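Local coordinates for DUF1573 domain-containing protein (Porphyromonas gingivalis, PDB 2QSV) that is of unknown function, possibly a cysteine-type peptidase as a whole, and here folds its C-terminal part into two immunoglobulin-like beta-sandwich domains, at residues L10-S15 and G21-V26; M77-L82 and T156-A161; P166-I171 and G175-R180; Q186-K189 and S195-A198. All coordinates share one frame; numbering follows the deposited sequence. Where two conformers were deposited one is given.

Contact 1: residues L10-S15 and G21-V26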
loop_
_atom_site.group_PDB
_atom_site.type_symbol
_atom_site.label_atom_id
_atom_site.label_comp_id
_atom_site.label_asym_id
_atom_site.label_seq_id
_atom_site.Cartn_x
_atom_site.Cartn_y
_atom_site.Cartn_z
ATOM N N LEU A 10 -4.447 -7.309 0.667
ATOM C CA LEU A 10 -3.637 -8.229 -0.135
ATOM C C LEU A 10 -2.477 -7.421 -0.714
ATOM O O LEU A 10 -2.656 -6.267 -1.115
ATOM C CB LEU A 10 -4.459 -8.895 -1.238
ATOM C CG LEU A 10 -5.626 -9.855 -0.926
ATOM C CD1 LEU A 10 -6.355 -10.230 -2.204
ATOM C CD2 LEU A 10 -5.184 -11.122 -0.183
ATOM N N LEU A 11 -1.286 -8.000 -0.725
ATOM C CA LEU A 11 -0.090 -7.236 -1.068
ATOM C C LEU A 11 0.767 -8.041 -2.013
ATOM O O LEU A 11 1.196 -9.150 -1.672
ATOM C CB LEU A 11 0.685 -6.844 0.195
ATOM C CG LEU A 11 2.036 -6.130 0.072
ATOM C CD1 LEU A 11 1.973 -4.722 -0.670
ATOM C CD2 LEU A 11 2.632 -5.971 1.475
ATOM N N PHE A 12 0.943 -7.520 -3.229
ATOM C CA PHE A 12 1.829 -8.134 -4.200
ATOM C C PHE A 12 3.289 -7.884 -3.748
ATOM O O PHE A 12 3.558 -6.920 -3.043
ATOM C CB PHE A 12 1.583 -7.565 -5.607
ATOM C CG PHE A 12 0.427 -8.195 -6.330
ATOM C CD1 PHE A 12 0.581 -9.410 -7.000
ATOM C CD2 PHE A 12 -0.811 -7.574 -6.347
ATOM C CE1 PHE A 12 -0.496 -10.023 -7.665
ATOM C CE2 PHE A 12 -1.892 -8.149 -7.022
ATOM C CZ PHE A 12 -1.731 -9.392 -7.693
ATOM N N PRO A 13 4.227 -8.780 -4.131
ATOM C CA PRO A 13 5.627 -8.411 -3.867
ATOM C C PRO A 13 6.040 -7.152 -4.691
ATOM O O PRO A 13 5.380 -6.824 -5.696
ATOM C CB PRO A 13 6.426 -9.633 -4.315
ATOM C CG PRO A 13 5.492 -10.430 -5.213
ATOM C CD PRO A 13 4.082 -10.093 -4.786
ATOM N N ILE A 14 7.126 -6.499 -4.286
ATOM C CA ILE A 14 7.797 -5.491 -5.135
ATOM C C ILE A 14 7.920 -6.063 -6.533
ATOM O O ILE A 14 8.436 -7.179 -6.721
ATOM C CB ILE A 14 9.200 -5.180 -4.652
ATOM C CG1 ILE A 14 9.153 -4.761 -3.178
ATOM C CG2 ILE A 14 9.858 -4.077 -5.551
ATOM C CD1 ILE A 14 10.436 -5.031 -2.429
ATOM N N SER A 15 7.407 -5.322 -7.509
ATOM C CA SER A 15 7.324 -5.819 -8.883
ATOM C C SER A 15 7.718 -4.789 -9.906
ATOM O O SER A 15 7.453 -3.586 -9.725
ATOM C CB SER A 15 5.876 -6.200 -9.223
ATOM O OG SER A 15 5.383 -7.209 -8.377
ATOM N N GLY A 21 2.780 -12.709 -10.990
ATOM C CA GLY A 21 2.627 -12.775 -9.549
ATOM C C GLY A 21 1.185 -13.024 -9.226
ATOM O O GLY A 21 0.314 -12.745 -10.037
ATOM N N VAL A 22 0.933 -13.547 -8.039
ATOM C CA VAL A 22 -0.404 -13.960 -7.692
ATOM C C VAL A 22 -0.624 -13.728 -6.210
ATOM O O VAL A 22 0.273 -13.914 -5.403
ATOM C CB VAL A 22 -0.695 -15.433 -8.178
ATOM C CG1 VAL A 22 0.144 -16.435 -7.404
ATOM C CG2 VAL A 22 -2.201 -15.772 -8.094
ATOM N N VAL A 23 -1.799 -13.224 -5.878
ATOM C CA VAL A 23 -2.219 -13.055 -4.505
ATOM C C VAL A 23 -3.526 -13.857 -4.324
ATOM O O VAL A 23 -4.375 -13.930 -5.226
ATOM C CB VAL A 23 -2.316 -11.545 -4.113
ATOM C CG1 VAL A 23 -2.807 -11.388 -2.735
ATOM C CG2 VAL A 23 -0.932 -10.924 -4.120
ATOM N N ARG A 24 -3.647 -14.502 -3.177
ATOM C CA ARG A 24 -4.762 -15.415 -2.942
ATOM C C ARG A 24 -5.672 -14.895 -1.845
ATOM O O ARG A 24 -5.221 -14.527 -0.767
ATOM C CB ARG A 24 -4.259 -16.833 -2.595
ATOM C CG ARG A 24 -5.375 -17.832 -2.176
ATOM C CD ARG A 24 -4.846 -19.275 -2.014
ATOM N NE ARG A 24 -4.479 -19.848 -3.307
ATOM C CZ ARG A 24 -3.617 -20.847 -3.490
ATOM N NH1 ARG A 24 -3.007 -21.408 -2.445
ATOM N NH2 ARG A 24 -3.354 -21.275 -4.724
ATOM N N LEU A 25 -6.964 -14.866 -2.148
ATOM C CA LEU A 25 -7.966 -14.558 -1.144
ATOM C C LEU A 25 -8.888 -15.760 -0.935
ATOM O O LEU A 25 -9.422 -16.306 -1.901
ATOM C CB LEU A 25 -8.785 -13.334 -1.566
ATOM C CG LEU A 25 -9.853 -12.832 -0.586
ATOM C CD1 LEU A 25 -9.202 -12.275 0.658
ATOM C CD2 LEU A 25 -10.702 -11.790 -1.254
ATOM N N VAL A 26 -9.083 -16.147 0.321
ATOM C CA VAL A 26 -10.087 -17.193 0.647
ATOM C C VAL A 26 -11.364 -16.592 1.248
ATOM O O VAL A 26 -11.345 -16.041 2.340
ATOM C CB VAL A 26 -9.520 -18.293 1.585
ATOM C CG1 VAL A 26 -10.625 -19.305 1.969
ATOM C CG2 VAL A 26 -8.333 -18.998 0.928
#
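Val-23 carries this contact, one methyl on Leu-10 and the other on Phe-12. The apolar pairing with Leu-10 is tight: Leu-10 CB lies 3.3 Å from Val-23 CG1, closer than usual for two carbons, and the two side chains run antiparallel alongside each other. Farther along, Leu-10 CD2 reaches the carbonyl of Arg-24, 3.5 Å from its O, and Leu-10 CD1 sits 4.0 Å from Leu-25 CB, those side chains lying crosswise.

No hydrogen bond joins 10-15 to 21-26, as expected of strands from different layers of a beta sandwich: strand 9-11 pairs with strand 94-105 in one sheet, whereas 22-29 belongs to the other, between 3-5 and 61-67. Leu-103 and Leu-67 also touch Phe-12, one from each layer.

The aromatic component is a CH-pi contact. Val-23 CG2 stands over the ring of Phe-12, 3.6 Å from its centroid and only 12° off the normal. It is placed there by a chi1 of 177°, which sets CG1 anti to the backbone N and CG2 anti to the carbonyl carbon. At the ring edge the backbone passes by, with Phe-12 CE1 3.7 Å from Gly-21 O.

Contact 2: residues M77-L82 and T156-A161. With NA (sodium ion), chain C.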
loop_
_atom_site.group_PDB
_atom_site.type_symbol
_atom_site.label_atom_id
_atom_site.label_comp_id
_atom_site.label_asym_id
_atom_site.label_seq_id
_atom_site.Cartn_x
_atom_site.Cartn_y
_atom_site.Cartn_z
HETATM N N MSE A 77 3.400 3.193 -5.373
HETATM C CA MSE A 77 2.522 2.289 -4.606
HETATM C C MSE A 77 1.098 2.461 -5.124
HETATM O O MSE A 77 0.591 3.593 -5.224
HETATM C CB MSE A 77 2.602 2.657 -3.122
HETATM C CG MSE A 77 1.813 1.717 -2.179
HETATM SE SE MSE A 77 2.800 0.057 -1.990
HETATM C CE MSE A 77 4.349 0.551 -0.865
ATOM N N LYS A 78 0.494 1.355 -5.557
ATOM C CA LYS A 78 -0.872 1.356 -6.052
ATOM C C LYS A 78 -1.722 0.694 -4.982
ATOM O O LYS A 78 -1.329 -0.325 -4.420
ATOM C CB LYS A 78 -0.952 0.564 -7.371
ATOM C CG LYS A 78 0.196 0.822 -8.369
ATOM C CD LYS A 78 0.127 2.291 -8.877
ATOM C CE LYS A 78 1.310 2.624 -9.780
ATOM N NZ LYS A 78 1.319 4.083 -10.127
ATOM N N ASP A 79 -2.855 1.284 -4.665
ATOM C CA ASP A 79 -3.797 0.729 -3.692
ATOM C C ASP A 79 -5.152 0.800 -4.336
ATOM O O ASP A 79 -5.623 1.885 -4.602
ATOM C CB ASP A 79 -3.836 1.570 -2.413
ATOM C CG ASP A 79 -2.493 1.663 -1.744
ATOM O OD1 ASP A 79 -1.952 0.623 -1.314
ATOM O OD2 ASP A 79 -1.966 2.783 -1.623
ATOM N N GLU A 80 -5.746 -0.350 -4.659
ATOM C CA GLU A 80 -7.051 -0.383 -5.311
ATOM C C GLU A 80 -7.910 -1.491 -4.707
ATOM O O GLU A 80 -7.396 -2.562 -4.395
ATOM C CB GLU A 80 -6.897 -0.601 -6.817
ATOM C CG GLU A 80 -6.322 0.605 -7.615
ATOM C CD GLU A 80 -6.541 0.452 -9.114
ATOM O OE1 GLU A 80 -7.616 -0.049 -9.557
ATOM O OE2 GLU A 80 -5.626 0.807 -9.859
ATOM N N PRO A 81 -9.221 -1.228 -4.525
ATOM C CA PRO A 81 -10.075 -2.233 -3.875
ATOM C C PRO A 81 -10.522 -3.390 -4.778
ATOM O O PRO A 81 -10.771 -3.237 -5.979
ATOM C CB PRO A 81 -11.291 -1.412 -3.408
ATOM C CG PRO A 81 -11.422 -0.322 -4.479
ATOM C CD PRO A 81 -9.972 0.009 -4.873
ATOM N N LEU A 82 -10.601 -4.567 -4.187
ATOM C CA LEU A 82 -11.363 -5.658 -4.776
ATOM C C LEU A 82 -12.780 -5.576 -4.145
ATOM O O LEU A 82 -12.953 -5.689 -2.924
ATOM C CB LEU A 82 -10.652 -6.980 -4.468
ATOM C CG LEU A 82 -11.361 -8.260 -4.915
ATOM C CD1 LEU A 82 -11.116 -8.460 -6.397
ATOM C CD2 LEU A 82 -10.827 -9.455 -4.129
ATOM N N THR A 156 4.158 6.998 0.967
ATOM C CA THR A 156 2.900 6.577 1.568
ATOM C C THR A 156 3.026 6.215 3.068
ATOM O O THR A 156 4.067 5.718 3.537
ATOM C CB THR A 156 2.194 5.460 0.740
ATOM O OG1 THR A 156 3.115 4.437 0.418
ATOM C CG2 THR A 156 1.576 6.006 -0.607
ATOM N N THR A 157 1.973 6.536 3.807
ATOM C CA THR A 157 1.847 6.131 5.191
ATOM C C THR A 157 0.523 5.306 5.368
ATOM O O THR A 157 -0.485 5.542 4.669
ATOM C CB THR A 157 1.936 7.355 6.159
ATOM O OG1 THR A 157 0.934 8.303 5.809
ATOM C CG2 THR A 157 3.332 8.070 6.065
ATOM N N ARG A 158 0.536 4.340 6.259
ATOM C CA ARG A 158 -0.685 3.568 6.546
ATOM C C ARG A 158 -1.317 4.010 7.893
ATOM O O ARG A 158 -2.523 3.980 8.058
ATOM C CB ARG A 158 -0.400 2.044 6.562
ATOM C CG ARG A 158 0.200 1.449 5.263
ATOM C CD ARG A 158 -0.673 1.662 4.024
ATOM N NE ARG A 158 -0.196 0.902 2.846
ATOM C CZ ARG A 158 -0.371 1.249 1.560
ATOM N NH1 ARG A 158 -1.001 2.384 1.242
ATOM N NH2 ARG A 158 0.096 0.454 0.576
ATOM N N ASN A 159 -0.506 4.444 8.835
ATOM C CA ASN A 159 -1.007 4.898 10.114
ATOM C C ASN A 159 -1.690 6.267 10.008
ATOM O O ASN A 159 -1.087 7.225 9.466
ATOM C CB ASN A 159 0.150 4.900 11.116
ATOM C CG ASN A 159 -0.309 5.055 12.548
ATOM O OD1 ASN A 159 -0.959 6.042 12.915
ATOM N ND2 ASN A 159 0.037 4.083 13.363
ATOM N N PRO A 160 -2.962 6.369 10.517
ATOM C CA PRO A 160 -3.753 7.577 10.435
ATOM C C PRO A 160 -3.226 8.744 11.275
ATOM O O PRO A 160 -3.677 9.857 11.077
ATOM C CB PRO A 160 -5.149 7.125 10.952
ATOM C CG PRO A 160 -4.844 6.033 11.890
ATOM C CD PRO A 160 -3.726 5.280 11.208
ATOM N N ALA A 161 -2.318 8.498 12.207
ATOM C CA ALA A 161 -1.724 9.584 12.995
ATOM C C ALA A 161 -0.483 10.203 12.299
ATOM O O ALA A 161 0.037 11.212 12.756
ATOM C CB ALA A 161 -1.326 9.084 14.377
HETATM NA NA NA C . -1.593 8.157 7.095
HETATM O O HOH W 1 -3.511 6.693 6.330
HETATM O O HOH W 2 -2.418 10.071 7.208
HETATM O O HOH W 3 -1.355 9.389 4.832
#
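Asp-79 and Arg-158 form a salt bridge between the two domains. Its straighter hydrogen bond runs from Arg-158 NH1 to Asp-79 OD2, 3.0 Å with 161° at the hydrogen; OD2 lies near the guanidinium plane, yet the nitrogen approaches from above the carboxylate. The second, from Arg-158 NH2 to Asp-79 OD1, is short at 2.8 Å but weak, bent to 121°. The two planes are 71° apart, so the groups are not coplanar, unlike a flat two-bond carboxylate-guanidinium pair.

Next to the bridge, Met-77 (selenomethionine in this crystal) lies against the same arginine, with its CG 3.5 Å from Arg-158 NH2. Met-77 CG is anti to its own backbone N, and the bend at chi2 swings SE round so that it, too, lies near NH2. Thr-156 OG1 adds a looser approach, 4.0 Å from Met-77 CG.

Beyond the arginine, the end of strand 150-157 and the residues after it bind a sodium ion through Thr-157 OG1 at 2.8 Å and the backbone Asn-159 O at 2.6 Å, with three waters and Leu-162 O as further ligands. An Asx turn follows, Ala-161 N donating to Asn-159 OD1 at 2.9 Å.

This small surface contact joins strand 76-87 to the end of strand 150-157 and the turn beside the sodium site; nearby, Met-77 N also bonds to Ser-154 OG. One straight and one weak bond make the bridge, and Asp-79 OD1 is shared with Ser-102 OG. A sulfate, probably from the crystallisation liquor, lies about 4 Å from the Arg-158 side chain, consistent with an arginine still accessible to other anions.

Contact 3: residues P166-I171 and G175-R180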
loop_
_atom_site.group_PDB
_atom_site.type_symbol
_atom_site.label_atom_id
_atom_site.label_comp_id
_atom_site.label_asym_id
_atom_site.label_seq_id
_atom_site.Cartn_x
_atom_site.Cartn_y
_atom_site.Cartn_z
ATOM N N PRO A 166 7.001 15.030 0.653
ATOM C CA PRO A 166 8.302 15.629 0.301
ATOM C C PRO A 166 8.104 17.023 -0.354
ATOM O O PRO A 166 7.107 17.241 -1.039
ATOM C CB PRO A 166 8.891 14.612 -0.687
ATOM C CG PRO A 166 7.647 14.108 -1.443
ATOM C CD PRO A 166 6.557 14.035 -0.349
ATOM N N ASP A 167 9.041 17.953 -0.139
ATOM C CA ASP A 167 8.924 19.294 -0.781
ATOM C C ASP A 167 9.033 19.170 -2.305
ATOM O O ASP A 167 8.324 19.841 -3.019
ATOM C CB ASP A 167 9.985 20.236 -0.268
ATOM C CG ASP A 167 9.639 20.833 1.069
ATOM O OD1 ASP A 167 8.497 20.613 1.535
ATOM O OD2 ASP A 167 10.515 21.546 1.648
ATOM N N ARG A 168 9.883 18.260 -2.797
ATOM C CA ARG A 168 10.049 18.004 -4.220
ATOM C C ARG A 168 10.028 16.524 -4.465
ATOM O O ARG A 168 10.376 15.741 -3.566
ATOM C CB ARG A 168 11.464 18.455 -4.665
ATOM C CG ARG A 168 11.634 19.932 -4.784
ATOM C CD ARG A 168 13.073 20.259 -5.370
ATOM N NE ARG A 168 13.181 19.745 -6.718
ATOM C CZ ARG A 168 12.625 20.313 -7.783
ATOM N NH1 ARG A 168 11.930 21.431 -7.646
ATOM N NH2 ARG A 168 12.784 19.772 -8.989
ATOM N N THR A 169 9.696 16.127 -5.684
ATOM C CA THR A 169 9.712 14.708 -6.043
ATOM C C THR A 169 10.779 14.382 -7.065
ATOM O O THR A 169 10.886 13.220 -7.500
ATOM C CB THR A 169 8.364 14.174 -6.587
ATOM O OG1 THR A 169 7.980 14.953 -7.719
ATOM C CG2 THR A 169 7.257 14.204 -5.541
ATOM N N GLU A 170 11.562 15.388 -7.452
ATOM C CA GLU A 170 12.718 15.133 -8.306
ATOM C C GLU A 170 13.896 15.912 -7.752
ATOM O O GLU A 170 13.794 17.134 -7.495
ATOM C CB GLU A 170 12.450 15.461 -9.773
ATOM C CG GLU A 170 13.653 15.113 -10.674
ATOM C CD GLU A 170 13.571 15.749 -12.071
ATOM O OE1 GLU A 170 12.450 16.179 -12.465
ATOM O OE2 GLU A 170 14.617 15.813 -12.782
ATOM N N ILE A 171 14.991 15.185 -7.526
ATOM C CA ILE A 171 16.157 15.715 -6.840
ATOM C C ILE A 171 17.370 15.526 -7.702
ATOM O O ILE A 171 17.741 14.385 -8.062
ATOM C CB ILE A 171 16.360 15.123 -5.420
ATOM C CG1 ILE A 171 15.117 15.434 -4.543
ATOM C CG2 ILE A 171 17.503 15.828 -4.662
ATOM C CD1 ILE A 171 14.086 14.294 -4.488
ATOM N N GLY A 175 21.920 17.166 -4.775
ATOM C CA GLY A 175 20.878 17.949 -4.146
ATOM C C GLY A 175 20.114 17.200 -3.060
ATOM O O GLY A 175 20.357 16.012 -2.798
ATOM N N SER A 176 19.199 17.909 -2.419
ATOM C CA SER A 176 18.369 17.304 -1.386
ATOM C C SER A 176 17.010 17.995 -1.316
ATOM O O SER A 176 16.799 19.099 -1.896
ATOM C CB SER A 176 19.085 17.326 -0.045
ATOM O OG SER A 176 19.167 18.651 0.430
ATOM N N THR A 177 16.083 17.352 -0.621
ATOM C CA THR A 177 14.761 17.931 -0.377
ATOM C C THR A 177 14.361 17.561 1.063
ATOM O O THR A 177 14.940 16.654 1.660
ATOM C CB THR A 177 13.721 17.524 -1.450
ATOM O OG1 THR A 177 12.585 18.364 -1.343
ATOM C CG2 THR A 177 13.229 16.024 -1.346
ATOM N N LEU A 178 13.418 18.279 1.635
ATOM C CA LEU A 178 12.908 17.883 2.958
ATOM C C LEU A 178 11.655 17.030 2.796
ATOM O O LEU A 178 10.790 17.320 1.961
ATOM C CB LEU A 178 12.599 19.132 3.792
ATOM C CG LEU A 178 13.855 19.840 4.256
ATOM C CD1 LEU A 178 13.515 21.052 5.091
ATOM C CD2 LEU A 178 14.685 18.877 5.044
ATOM N N LEU A 179 11.618 15.945 3.560
ATOM C CA LEU A 179 10.396 15.162 3.803
ATOM C C LEU A 179 9.743 15.736 5.028
ATOM O O LEU A 179 10.317 15.702 6.096
ATOM C CB LEU A 179 10.746 13.683 4.028
ATOM C CG LEU A 179 9.567 12.693 4.196
ATOM C CD1 LEU A 179 8.693 12.643 2.962
ATOM C CD2 LEU A 179 10.171 11.328 4.520
ATOM N N ARG A 180 8.570 16.346 4.896
ATOM C CA ARG A 180 7.978 16.966 6.085
ATOM C C ARG A 180 7.048 15.932 6.736
ATOM O O ARG A 180 6.122 15.510 6.123
ATOM C CB ARG A 180 7.101 18.167 5.721
ATOM C CG ARG A 180 7.761 19.165 4.766
ATOM C CD ARG A 180 8.754 19.965 5.429
ATOM N NE ARG A 180 9.209 21.060 4.548
ATOM C CZ ARG A 180 9.922 22.091 4.994
ATOM N NH1 ARG A 180 10.192 22.155 6.285
ATOM N NH2 ARG A 180 10.374 23.040 4.168
HETATM O O HOH W 4 13.094 21.254 0.852
#
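A chi1 of -80° at Asp-167 keeps its carboxylate beside its backbone N, while Arg-180, bent at chi2 (-75°), folds its guanidinium back to meet it. The meeting lies at one edge of the second immunoglobulin-like beta sandwich, where strand 162-166 turns off strand 176-183 and the chain crosses to the short strand 170-171 of the other sheet. Arg-180 grips the acid side-on with two nitrogens. NE bonds to Asp-167 OD1 at 3.1 Å, nearly straight at 171°, and NH2 reaches the syn lone pair of OD2 at 2.9 Å. Leu-178 CD1 lies over one face of the guanidinium, offset toward its rim.

The strand pairing gives out over these residues: Pro-166 and Leu-179 form an antiparallel non-hydrogen-bonded pair, Asp-167 N donates to Leu-178 O at 2.8 Å, and Arg-168 N makes only a weak hydrogen bond to Thr-177 OG1.

Ile-171 approaches Thr-177 from the other layer, and Leu-152 of strand 150-157 also touches Ile-171. Ile-171 CD1 lies 3.7 Å from Thr-177 CG2, and Ile-171 CG2 is 3.4 Å from Gly-175 C. A water links the two segments as well, donating to Asp-167 OD2 at 2.7 Å and accepting from Leu-178 N at 3.1 Å.

Contact 4: residues Q186-K189 and S195-A198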
loop_
_atom_site.group_PDB
_atom_site.type_symbol
_atom_site.label_atom_id
_atom_site.label_comp_id
_atom_site.label_asym_id
_atom_site.label_seq_id
_atom_site.Cartn_x
_atom_site.Cartn_y
_atom_site.Cartn_z
ATOM N N GLN A 186 -3.571 13.476 19.007
ATOM C CA GLN A 186 -5.033 13.408 19.179
ATOM C C GLN A 186 -5.669 12.239 18.421
ATOM O O GLN A 186 -6.682 11.667 18.889
ATOM C CB GLN A 186 -5.717 14.731 18.799
ATOM C CG GLN A 186 -5.192 15.936 19.589
ATOM C CD GLN A 186 -5.051 15.683 21.113
ATOM O OE1 GLN A 186 -6.004 15.293 21.780
ATOM N NE2 GLN A 186 -3.861 15.935 21.659
ATOM N N VAL A 187 -5.072 11.873 17.278
ATOM C CA VAL A 187 -5.517 10.729 16.502
ATOM C C VAL A 187 -5.121 9.493 17.254
ATOM O O VAL A 187 -5.930 8.586 17.388
ATOM C CB VAL A 187 -4.981 10.727 15.009
ATOM C CG1 VAL A 187 -5.271 9.406 14.294
ATOM C CG2 VAL A 187 -5.592 11.869 14.234
HETATM N N MSE A 188 -3.893 9.457 17.772
HETATM C CA MSE A 188 -3.418 8.320 18.565
HETATM C C MSE A 188 -4.298 8.080 19.809
HETATM O O MSE A 188 -4.603 6.934 20.153
HETATM C CB MSE A 188 -1.970 8.533 19.020
HETATM C CG MSE A 188 -0.969 8.751 17.896
HETATM SE SE MSE A 188 0.774 9.307 18.598
HETATM C CE MSE A 188 1.176 7.973 19.974
ATOM N N LYS A 189 -4.683 9.163 20.483
ATOM C CA LYS A 189 -5.576 9.065 21.625
ATOM C C LYS A 189 -6.958 8.542 21.201
ATOM O O LYS A 189 -7.403 7.511 21.708
ATOM C CB LYS A 189 -5.665 10.390 22.377
ATOM C CG LYS A 189 -4.580 10.539 23.407
ATOM C CD LYS A 189 -4.642 11.860 24.122
ATOM C CE LYS A 189 -4.302 12.994 23.194
ATOM N NZ LYS A 189 -3.729 14.146 23.945
ATOM N N SER A 195 1.447 4.718 22.032
ATOM C CA SER A 195 2.618 4.891 21.198
ATOM C C SER A 195 2.365 4.334 19.793
ATOM O O SER A 195 1.468 3.483 19.572
ATOM C CB SER A 195 3.826 4.226 21.849
ATOM O OG SER A 195 3.700 2.825 21.809
ATOM N N ILE A 196 3.134 4.840 18.832
ATOM C CA ILE A 196 3.100 4.294 17.482
ATOM C C ILE A 196 4.481 3.886 17.037
ATOM O O ILE A 196 5.477 4.394 17.522
ATOM C CB ILE A 196 2.483 5.262 16.441
ATOM C CG1 ILE A 196 3.188 6.627 16.434
ATOM C CG2 ILE A 196 0.988 5.388 16.619
ATOM C CD1 ILE A 196 2.919 7.433 15.181
ATOM N N ALA A 197 4.528 2.946 16.108
ATOM C CA ALA A 197 5.741 2.591 15.451
ATOM C C ALA A 197 5.276 2.335 14.010
ATOM O O ALA A 197 4.632 1.318 13.720
ATOM C CB ALA A 197 6.365 1.354 16.102
ATOM N N ALA A 198 5.501 3.304 13.129
ATOM C CA ALA A 198 4.858 3.268 11.824
ATOM C C ALA A 198 5.895 3.543 10.706
ATOM O O ALA A 198 6.903 4.254 10.942
ATOM C CB ALA A 198 3.738 4.269 11.810
#
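Met-188, a selenomethionine here, reaches from a short helix to strand 195-204 with two parts of its chain. Its CG meets Ile-196 CG2 at 4.1 Å, and its terminal CE lies over the strand backbone, 3.6 Å from Ser-195 CA and 3.8 Å from Ser-195 C. Torsions explain the split. With chi1 at -58° and chi2 near extended, the chain runs straight out from the helix as far as the selenium; the bend at chi3, 51°, then turns the methyl onto the backbone at Ser-195.

On the strand, Ile-196 has its longer branch CG1 between the backbone N and the carbonyl carbon (chi1 55°), which leaves CG2 as the branch directed at the helix. The two side chains meet nearly perpendicular to one another.

Helix 185-190 directly follows strand 176-183 and covers the end of the second immunoglobulin-like sandwich. Val-183 from that strand touches both Met-188 and Ile-196, and Ala-161 of the sodium-binding loop also packs on Met-188. No hydrogen bond crosses between 186-189 and 195-198. Between these segments the attachment is therefore apolar, resting on dispersion between a flexible selenomethionine chain, a branched residue and the backbone of Ser-195, whose own side chain is directed away.

In the fold
From the N terminus, contact 1 closes a short loop in the first domain, joining its two sheets. Contact 2 closes the longest interval, with 73 residues between its segments, and links the two domains; it touches contact 1 where Leu-25 CD2 lies 3.7 Å from Leu-82 CD2. Contacts 3 and 4 each close a short loop within the second domain, contact 3 joining its two layers. All four are in series, so none nests or crosses. Strands 150-157, 170-171 and 195-204 of contacts 2, 3 and 4 share one mixed sheet. Contact 4 meets contact 2 at the sodium-binding loop, Ala-161 CB being 3.6 Å from Met-188 CG. Contact 3 touches none of the others, its nearest atoms about 8 Å from contact 2.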